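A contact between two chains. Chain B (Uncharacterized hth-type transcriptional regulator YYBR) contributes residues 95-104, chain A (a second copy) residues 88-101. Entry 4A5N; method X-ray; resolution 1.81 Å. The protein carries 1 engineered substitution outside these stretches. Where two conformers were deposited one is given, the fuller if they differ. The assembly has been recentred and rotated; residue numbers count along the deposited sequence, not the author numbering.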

ATOM      1  N   PRO B  95     -10.706   4.541  -6.316  1.00 23.42           N
ATOM      2  CA  PRO B  95      -9.798   5.012  -7.374  1.00 24.39           C
ATOM      3  C   PRO B  95      -8.360   4.617  -7.161  1.00 22.54           C
ATOM      4  O   PRO B  95      -7.688   4.176  -8.106  1.00 23.10           O
ATOM      5  CB  PRO B  95      -9.989   6.552  -7.334  1.00 25.67           C
ATOM      6  CG  PRO B  95     -11.414   6.697  -6.881  1.00 25.88           C
ATOM      7  CD  PRO B  95     -11.651   5.607  -5.881  1.00 24.61           C
ATOM      8  N   ILE B  96      -7.918   4.699  -5.919  1.00 23.83           N
ATOM      9  CA  ILE B  96      -6.566   4.302  -5.563  1.00 25.02           C
ATOM     10  C   ILE B  96      -6.411   2.778  -5.792  1.00 24.14           C
ATOM     11  O   ILE B  96      -5.458   2.358  -6.425  1.00 25.50           O
ATOM     12  CB  ILE B  96      -6.231   4.642  -4.099  1.00 24.47           C
ATOM     13  CG1 ILE B  96      -5.932   6.154  -3.949  1.00 25.85           C
ATOM     14  CG2 ILE B  96      -5.072   3.742  -3.613  1.00 24.70           C
ATOM     15  CD1 ILE B  96      -5.990   6.699  -2.530  1.00 22.66           C
ATOM     16  N   VAL B  97      -7.379   1.987  -5.315  1.00 23.73           N
ATOM     17  CA  VAL B  97      -7.315   0.510  -5.515  1.00 24.49           C
ATOM     18  C   VAL B  97      -7.329   0.135  -6.997  1.00 24.43           C
ATOM     19  O   VAL B  97      -6.521  -0.683  -7.428  1.00 22.83           O
ATOM     20  CB  VAL B  97      -8.367  -0.252  -4.696  1.00 22.64           C
ATOM     21  CG1 VAL B  97      -8.407  -1.721  -5.096  1.00 24.85           C
ATOM     22  CG2 VAL B  97      -8.036  -0.123  -3.238  1.00 24.27           C
ATOM     23  N   LEU B  98      -8.173   0.783  -7.802  1.00 25.38           N
ATOM     24  CA  LEU B  98      -8.175   0.502  -9.226  1.00 26.41           C
ATOM     25  C   LEU B  98      -6.831   0.898  -9.910  1.00 24.56           C
ATOM     26  O   LEU B  98      -6.334   0.144 -10.728  1.00 25.71           O
ATOM     27  CB  LEU B  98      -9.401   1.100  -9.925  1.00 27.60           C
ATOM     28  CG  LEU B  98     -10.764   0.467  -9.608  1.00 31.66           C
ATOM     29  CD1 LEU B  98     -11.834   1.155 -10.453  1.00 34.03           C
ATOM     30  CD2 LEU B  98     -10.803  -1.037  -9.842  1.00 33.05           C
ATOM     31  N   GLN B  99      -6.209   2.007  -9.505  1.00 23.62           N
ATOM     32  CA  GLN B  99      -4.891   2.354 -10.000  1.00 24.19           C
ATOM     33  C   GLN B  99      -3.828   1.329  -9.692  1.00 24.19           C
ATOM     34  O   GLN B  99      -2.989   1.037 -10.586  1.00 24.69           O
ATOM     35  CB  GLN B  99      -4.457   3.699  -9.489  1.00 25.44           C
ATOM     36  CG  GLN B  99      -5.178   4.807 -10.225  1.00 27.39           C
ATOM     37  CD  GLN B  99      -4.855   6.135  -9.624  1.00 30.87           C
ATOM     38  OE1 GLN B  99      -3.760   6.681  -9.821  1.00 30.98           O
ATOM     39  NE2 GLN B  99      -5.821   6.674  -8.856  1.00 34.15           N
ATOM     40  N   MET B 100      -3.878   0.776  -8.485  1.00 24.46           N
ATOM     41  CA  MET B 100      -2.954  -0.291  -8.101  1.00 25.34           C
ATOM     42  C   MET B 100      -3.153  -1.521  -9.006  1.00 25.03           C
ATOM     43  O   MET B 100      -2.175  -2.131  -9.469  1.00 25.88           O
ATOM     44  CB  MET B 100      -3.107  -0.656  -6.631  1.00 25.81           C
ATOM     45  CG  MET B 100      -2.708   0.486  -5.693  1.00 27.86           C
ATOM     46  SD  MET B 100      -2.659   0.119  -3.950  1.00 32.54           S
ATOM     47  CE  MET B 100      -4.211  -0.612  -3.529  1.00 35.95           C
ATOM     48  N   LYS B 101      -4.402  -1.893  -9.246  1.00 26.62           N
ATOM     49  CA  LYS B 101      -4.700  -3.002 -10.148  1.00 29.31           C
ATOM     50  C   LYS B 101      -4.014  -2.750 -11.509  1.00 28.28           C
ATOM     51  O   LYS B 101      -3.248  -3.596 -12.015  1.00 27.01           O
ATOM     52  CB  LYS B 101      -6.232  -3.177 -10.376  1.00 30.01           C
ATOM     53  CG  LYS B 101      -6.528  -4.295 -11.377  1.00 34.30           C
ATOM     54  CD  LYS B 101      -7.990  -4.421 -11.772  1.00 38.61           C
ATOM     55  CE  LYS B 101      -8.233  -5.505 -12.828  1.00 43.16           C
ATOM     56  NZ  LYS B 101      -7.762  -5.172 -14.211  1.00 42.48           N
ATOM     57  N   GLU B 102      -4.319  -1.597 -12.100  0.80 26.07           N
ATOM     58  CA  GLU B 102      -3.809  -1.247 -13.429  0.80 28.27           C
ATOM     59  C   GLU B 102      -2.288  -1.196 -13.477  0.80 26.80           C
ATOM     60  O   GLU B 102      -1.665  -1.807 -14.368  0.80 26.07           O
ATOM     61  CB  GLU B 102      -4.396   0.083 -13.906  0.80 29.14           C
ATOM     62  CG  GLU B 102      -5.875   0.000 -14.270  0.80 33.69           C
ATOM     63  CD  GLU B 102      -6.163  -1.081 -15.319  0.80 37.96           C
ATOM     64  OE1 GLU B 102      -5.415  -1.140 -16.312  0.80 39.35           O
ATOM     65  OE2 GLU B 102      -7.109  -1.887 -15.148  0.80 40.97           O
ATOM     66  N   TRP B 103      -1.680  -0.539 -12.487  1.00 25.21           N
ATOM     67  CA  TRP B 103      -0.226  -0.355 -12.486  1.00 24.99           C
ATOM     68  C   TRP B 103       0.418  -1.709 -12.348  1.00 25.04           C
ATOM     69  O   TRP B 103       1.379  -2.022 -13.049  1.00 25.32           O
ATOM     70  CB  TRP B 103       0.221   0.553 -11.352  1.00 23.88           C
ATOM     71  CG  TRP B 103       1.676   0.913 -11.391  1.00 25.05           C
ATOM     72  CD1 TRP B 103       2.242   2.036 -11.963  1.00 26.60           C
ATOM     73  CD2 TRP B 103       2.816   0.140 -10.841  1.00 25.68           C
ATOM     74  NE1 TRP B 103       3.599   2.020 -11.820  1.00 28.98           N
ATOM     75  CE2 TRP B 103       4.010   0.898 -11.167  1.00 28.47           C
ATOM     76  CE3 TRP B 103       2.948  -1.065 -10.138  1.00 25.90           C
ATOM     77  CZ2 TRP B 103       5.290   0.463 -10.795  1.00 30.36           C
ATOM     78  CZ3 TRP B 103       4.221  -1.497  -9.784  1.00 29.08           C
ATOM     79  CH2 TRP B 103       5.373  -0.751 -10.102  1.00 30.31           C
ATOM     80  N   GLY B 104      -0.174  -2.545 -11.505  1.00 25.13           N
ATOM     81  CA  GLY B 104       0.352  -3.894 -11.279  1.00 25.66           C
ATOM     82  C   GLY B 104       0.241  -4.772 -12.506  1.00 27.43           C
ATOM     83  O   GLY B 104       1.147  -5.596 -12.800  1.00 28.33           O
TER
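Chain A 88-101: EFGRTLEPIVLQMK

Two hydrogen bonds join the stretches, and both use a side-chain nitrogen of chain B as donor. The shorter runs from B:Gln99 NE2 to A:Gln99 OE1, at 2.9 Å with an N-H...acceptor angle of 157°, so the same residue of the two copies meets itself, amide to amide. The same nitrogen also makes a weak bond back to its own helix, from B:Gln99 NE2 to B:Pro95 O at 3.2 Å and 145°. The second bond runs from B:Trp103 NE1 to A:Thr92 OG1, 3.0 Å long and close to linear at 164°; the hydroxyl lies at the edge of the indole, near its plane, where the N-H points. A:Thr92 OG1 is itself a donor to A:Phe89 O at 2.7 Å, so the indole N-H, the hydroxyl and a backbone carbonyl form a short relay.

The backbone sets out the frame of the contact. The chain B stretch is helical throughout, part of a longer helix, with i to i+4 bonds such as B:Trp103 N to B:Gln99 O at 2.8 Å. In chain A the regular helix covers 94-101; residues 88-92 have helical phi/psi values but lack the regular bonding, and i to i+3 contacts such as A:Leu93 N to A:Gly90 O at 2.9 Å take its place. The axes of the two helices approach to 9.9 Å, and their N-to-C directions differ by 162° (signed crossing angle -162°), so the helices run nearly antiparallel. In this register, B:Ile96 CA lies 6.2 Å from A:Ile96 CA, whereas B:Trp103, further along its helix, falls opposite the earlier residue A:Leu93, with their CA atoms 7.9 Å apart.

Around the isoleucine pair, B:Ile96 packs against A:Met100, and A:Ile96 against B:Met100. B:Ile96 CG2 is 4.0 Å from A:Met100 CG, and in the reciprocal contact B:Met100 CG is 4.2 Å from A:Ile96 CG2. Both isoleucines direct CA-to-CB sideways, yet the ends of their side chains come nearer: B:Ile96 CD1 lies 3.6 Å from the backbone atom A:Gln99 O, while A:Ile96 CD1 stands 3.7 Å from B:Trp103 CB. The aliphatic base of B:Gln99 joins this packing, with its CB 3.8 Å from A:Ile96 CG1.

B:Trp103 points toward chain A and loses 128 Å² to it, the largest share of the 576 Å² buried in total. A:Leu93 CD2 sits over one face of the indole, 3.6 Å from the centroid of the five-membered ring and 18° off its normal, a CH-pi arrangement; its separation from B:Trp103 CE2 is 3.5 Å. A:Phe89 extends the apolar surface, with its CZ 3.6 Å from B:Trp103 CZ2. Their planes are inclined by only 25°, but a centroid separation of 5.5 Å from the indole's six-membered ring shows that the rings are slid apart and barely overlap.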

ATOM      1  N   GLU A  88      12.786   7.001 -14.038  1.00 27.23           N
ATOM      2  CA  GLU A  88      11.611   7.229 -14.924  1.00 28.48           C
ATOM      3  C   GLU A  88      10.512   6.271 -14.565  1.00 27.73           C
ATOM      4  O   GLU A  88       9.352   6.642 -14.528  1.00 25.52           O
ATOM      5  CB  GLU A  88      11.928   6.940 -16.403  1.00 31.83           C
ATOM      6  CG  GLU A  88      12.969   7.802 -17.047  1.00 34.95           C
ATOM      7  CD  GLU A  88      12.964   7.628 -18.574  1.00 36.34           C
ATOM      8  OE1 GLU A  88      12.862   6.475 -19.104  1.00 38.39           O
ATOM      9  OE2 GLU A  88      13.019   8.661 -19.246  1.00 38.04           O
ATOM     10  N   PHE A  89      10.884   5.004 -14.337  1.00 25.30           N
ATOM     11  CA  PHE A  89       9.909   3.998 -13.998  1.00 25.69           C
ATOM     12  C   PHE A  89       9.271   4.312 -12.670  1.00 23.91           C
ATOM     13  O   PHE A  89       8.068   4.129 -12.538  1.00 22.64           O
ATOM     14  CB  PHE A  89      10.549   2.628 -13.944  1.00 26.58           C
ATOM     15  CG  PHE A  89       9.643   1.520 -13.497  1.00 26.74           C
ATOM     16  CD1 PHE A  89       8.441   1.264 -14.128  1.00 25.86           C
ATOM     17  CD2 PHE A  89      10.075   0.596 -12.494  1.00 27.12           C
ATOM     18  CE1 PHE A  89       7.649   0.180 -13.747  1.00 27.96           C
ATOM     19  CE2 PHE A  89       9.262  -0.452 -12.099  1.00 27.32           C
ATOM     20  CZ  PHE A  89       8.063  -0.691 -12.733  1.00 27.47           C
ATOM     21  N   GLY A  90      10.085   4.750 -11.700  1.00 23.00           N
ATOM     22  CA  GLY A  90       9.647   4.957 -10.354  1.00 22.47           C
ATOM     23  C   GLY A  90       8.604   6.035 -10.371  1.00 21.40           C
ATOM     24  O   GLY A  90       7.584   5.923  -9.718  1.00 21.15           O
ATOM     25  N   ARG A  91       8.800   7.034 -11.223  1.00 22.67           N
ATOM     26  CA  ARG A  91       7.881   8.181 -11.199  1.00 23.38           C
ATOM     27  C   ARG A  91       6.508   7.807 -11.694  1.00 24.38           C
ATOM     28  O   ARG A  91       5.551   8.599 -11.542  1.00 23.83           O
ATOM     29  CB  ARG A  91       8.454   9.370 -11.986  1.00 24.41           C
ATOM     30  CG  ARG A  91       9.628  10.047 -11.269  1.00 25.40           C
ATOM     31  CD  ARG A  91       9.837  11.466 -11.715  1.00 26.84           C
ATOM     32  NE  ARG A  91      10.866  12.181 -10.984  1.00 27.02           N
ATOM     33  CZ  ARG A  91      10.663  13.029  -9.970  1.00 27.11           C
ATOM     34  NH1 ARG A  91       9.454  13.289  -9.503  1.00 28.28           N
ATOM     35  NH2 ARG A  91      11.693  13.628  -9.410  1.00 29.04           N
ATOM     36  N   THR A  92       6.367   6.640 -12.308  1.00 22.50           N
ATOM     37  CA  THR A  92       5.037   6.233 -12.739  1.00 23.55           C
ATOM     38  C   THR A  92       4.158   5.848 -11.553  1.00 21.81           C
ATOM     39  O   THR A  92       2.965   5.664 -11.733  1.00 20.60           O
ATOM     40  CB  THR A  92       5.024   5.120 -13.842  1.00 25.31           C
ATOM     41  OG1 THR A  92       5.433   3.876 -13.269  1.00 23.83           O
ATOM     42  CG2 THR A  92       5.927   5.475 -15.113  1.00 25.27           C
ATOM     43  N   LEU A  93       4.742   5.715 -10.351  1.00 21.74           N
ATOM     44  CA  LEU A  93       4.006   5.419  -9.144  1.00 22.75           C
ATOM     45  C   LEU A  93       3.507   6.671  -8.479  1.00 22.18           C
ATOM     46  O   LEU A  93       2.830   6.582  -7.454  1.00 22.52           O
ATOM     47  CB  LEU A  93       4.868   4.676  -8.117  1.00 23.10           C
ATOM     48  CG  LEU A  93       4.935   3.178  -8.395  1.00 23.94           C
ATOM     49  CD1 LEU A  93       6.059   2.423  -7.641  1.00 24.38           C
ATOM     50  CD2 LEU A  93       3.588   2.510  -8.106  1.00 23.40           C
ATOM     51  N   GLU A  94       3.871   7.831  -9.016  1.00 23.16           N
ATOM     52  CA  GLU A  94       3.520   9.072  -8.362  1.00 24.69           C
ATOM     53  C   GLU A  94       2.028   9.261  -8.172  1.00 24.33           C
ATOM     54  O   GLU A  94       1.619   9.778  -7.130  1.00 24.70           O
ATOM     55  CB  GLU A  94       4.121  10.311  -9.042  1.00 24.97           C
ATOM     56  CG  GLU A  94       5.512  10.602  -8.611  1.00 26.79           C
ATOM     57  CD  GLU A  94       6.098  11.877  -9.156  1.00 29.42           C
ATOM     58  OE1 GLU A  94       5.581  13.020  -8.877  1.00 29.98           O
ATOM     59  OE2 GLU A  94       7.105  11.718  -9.847  1.00 33.17           O
ATOM     60  N   PRO A  95       1.210   8.936  -9.197  1.00 23.57           N
ATOM     61  CA  PRO A  95      -0.212   9.176  -8.975  1.00 22.81           C
ATOM     62  C   PRO A  95      -0.750   8.360  -7.838  1.00 23.64           C
ATOM     63  O   PRO A  95      -1.453   8.905  -6.997  1.00 23.76           O
ATOM     64  CB  PRO A  95      -0.856   8.833 -10.303  1.00 24.21           C
ATOM     65  CG  PRO A  95       0.223   9.131 -11.284  1.00 24.08           C
ATOM     66  CD  PRO A  95       1.533   8.890 -10.617  1.00 22.49           C
ATOM     67  N   ILE A  96      -0.328   7.098  -7.729  1.00 24.65           N
ATOM     68  CA  ILE A  96      -0.764   6.279  -6.616  1.00 23.22           C
ATOM     69  C   ILE A  96      -0.284   6.895  -5.297  1.00 20.78           C
ATOM     70  O   ILE A  96      -1.063   6.997  -4.390  1.00 19.81           O
ATOM     71  CB  ILE A  96      -0.310   4.788  -6.726  1.00 25.71           C
ATOM     72  CG1 ILE A  96      -1.112   4.070  -7.821  1.00 26.66           C
ATOM     73  CG2 ILE A  96      -0.500   4.093  -5.367  1.00 23.73           C
ATOM     74  CD1 ILE A  96      -0.460   2.883  -8.504  1.00 29.22           C
ATOM     75  N   VAL A  97       1.000   7.239  -5.160  1.00 20.97           N
ATOM     76  CA  VAL A  97       1.576   7.658  -3.871  1.00 22.75           C
ATOM     77  C   VAL A  97       0.972   9.003  -3.439  1.00 23.07           C
ATOM     78  O   VAL A  97       0.604   9.184  -2.306  1.00 23.05           O
ATOM     79  CB  VAL A  97       3.094   7.778  -3.930  1.00 23.04           C
ATOM     80  CG1 VAL A  97       3.612   8.392  -2.670  1.00 25.98           C
ATOM     81  CG2 VAL A  97       3.707   6.402  -4.119  1.00 22.81           C
ATOM     82  N   LEU A  98       0.834   9.904  -4.384  1.00 21.93           N
ATOM     83  CA  LEU A  98       0.291  11.254  -4.060  1.00 21.69           C
ATOM     84  C   LEU A  98      -1.184  11.188  -3.735  1.00 21.70           C
ATOM     85  O   LEU A  98      -1.646  11.859  -2.815  1.00 23.26           O
ATOM     86  CB  LEU A  98       0.608  12.229  -5.154  1.00 23.63           C
ATOM     87  CG  LEU A  98       2.097  12.575  -5.291  1.00 22.76           C
ATOM     88  CD1 LEU A  98       2.360  13.372  -6.547  1.00 24.76           C
ATOM     89  CD2 LEU A  98       2.616  13.377  -4.087  1.00 24.92           C
ATOM     90  N   GLN A  99      -1.944  10.423  -4.498  1.00 21.80           N
ATOM     91  CA  GLN A  99      -3.338  10.186  -4.169  1.00 23.29           C
ATOM     92  C   GLN A  99      -3.574   9.540  -2.792  1.00 23.97           C
ATOM     93  O   GLN A  99      -4.504   9.893  -2.088  1.00 22.39           O
ATOM     94  CB  GLN A  99      -4.011   9.434  -5.314  1.00 25.69           C
ATOM     95  CG  GLN A  99      -4.287  10.410  -6.477  1.00 27.96           C
ATOM     96  CD  GLN A  99      -5.101   9.801  -7.546  1.00 29.04           C
ATOM     97  OE1 GLN A  99      -6.056   9.069  -7.264  1.00 31.60           O
ATOM     98  NE2 GLN A  99      -4.732  10.073  -8.801  1.00 34.34           N
ATOM     99  N   MET A 100      -2.721   8.592  -2.387  1.00 22.09           N
ATOM    100  CA  MET A 100      -2.746   8.089  -1.028  1.00 24.84           C
ATOM    101  C   MET A 100      -2.404   9.138  -0.005  1.00 25.92           C
ATOM    102  O   MET A 100      -3.059   9.248   1.024  1.00 28.69           O
ATOM    103  CB  MET A 100      -1.744   6.924  -0.921  1.00 23.77           C
ATOM    104  CG  MET A 100      -2.183   5.676  -1.634  1.00 25.28           C
ATOM    105  SD  MET A 100      -1.073   4.283  -1.171  1.00 29.60           S
ATOM    106  CE  MET A 100       0.456   4.811  -1.813  1.00 29.82           C
ATOM    107  N   LYS A 101      -1.422   9.975  -0.301  1.00 25.83           N
ATOM    108  CA  LYS A 101      -1.163  11.121   0.550  1.00 27.65           C
ATOM    109  C   LYS A 101      -2.423  11.989   0.725  1.00 28.92           C
ATOM    110  O   LYS A 101      -2.814  12.342   1.866  1.00 28.83           O
ATOM    111  CB  LYS A 101       0.021  11.939   0.019  1.00 29.60           C
ATOM    112  CG  LYS A 101       0.271  13.212   0.801  1.00 32.27           C
ATOM    113  CD  LYS A 101       1.580  13.882   0.432  1.00 36.35           C
ATOM    114  CE  LYS A 101       1.324  15.206  -0.254  1.00 37.94           C
ATOM    115  NZ  LYS A 101       1.023  16.208   0.807  1.00 39.87           N
TER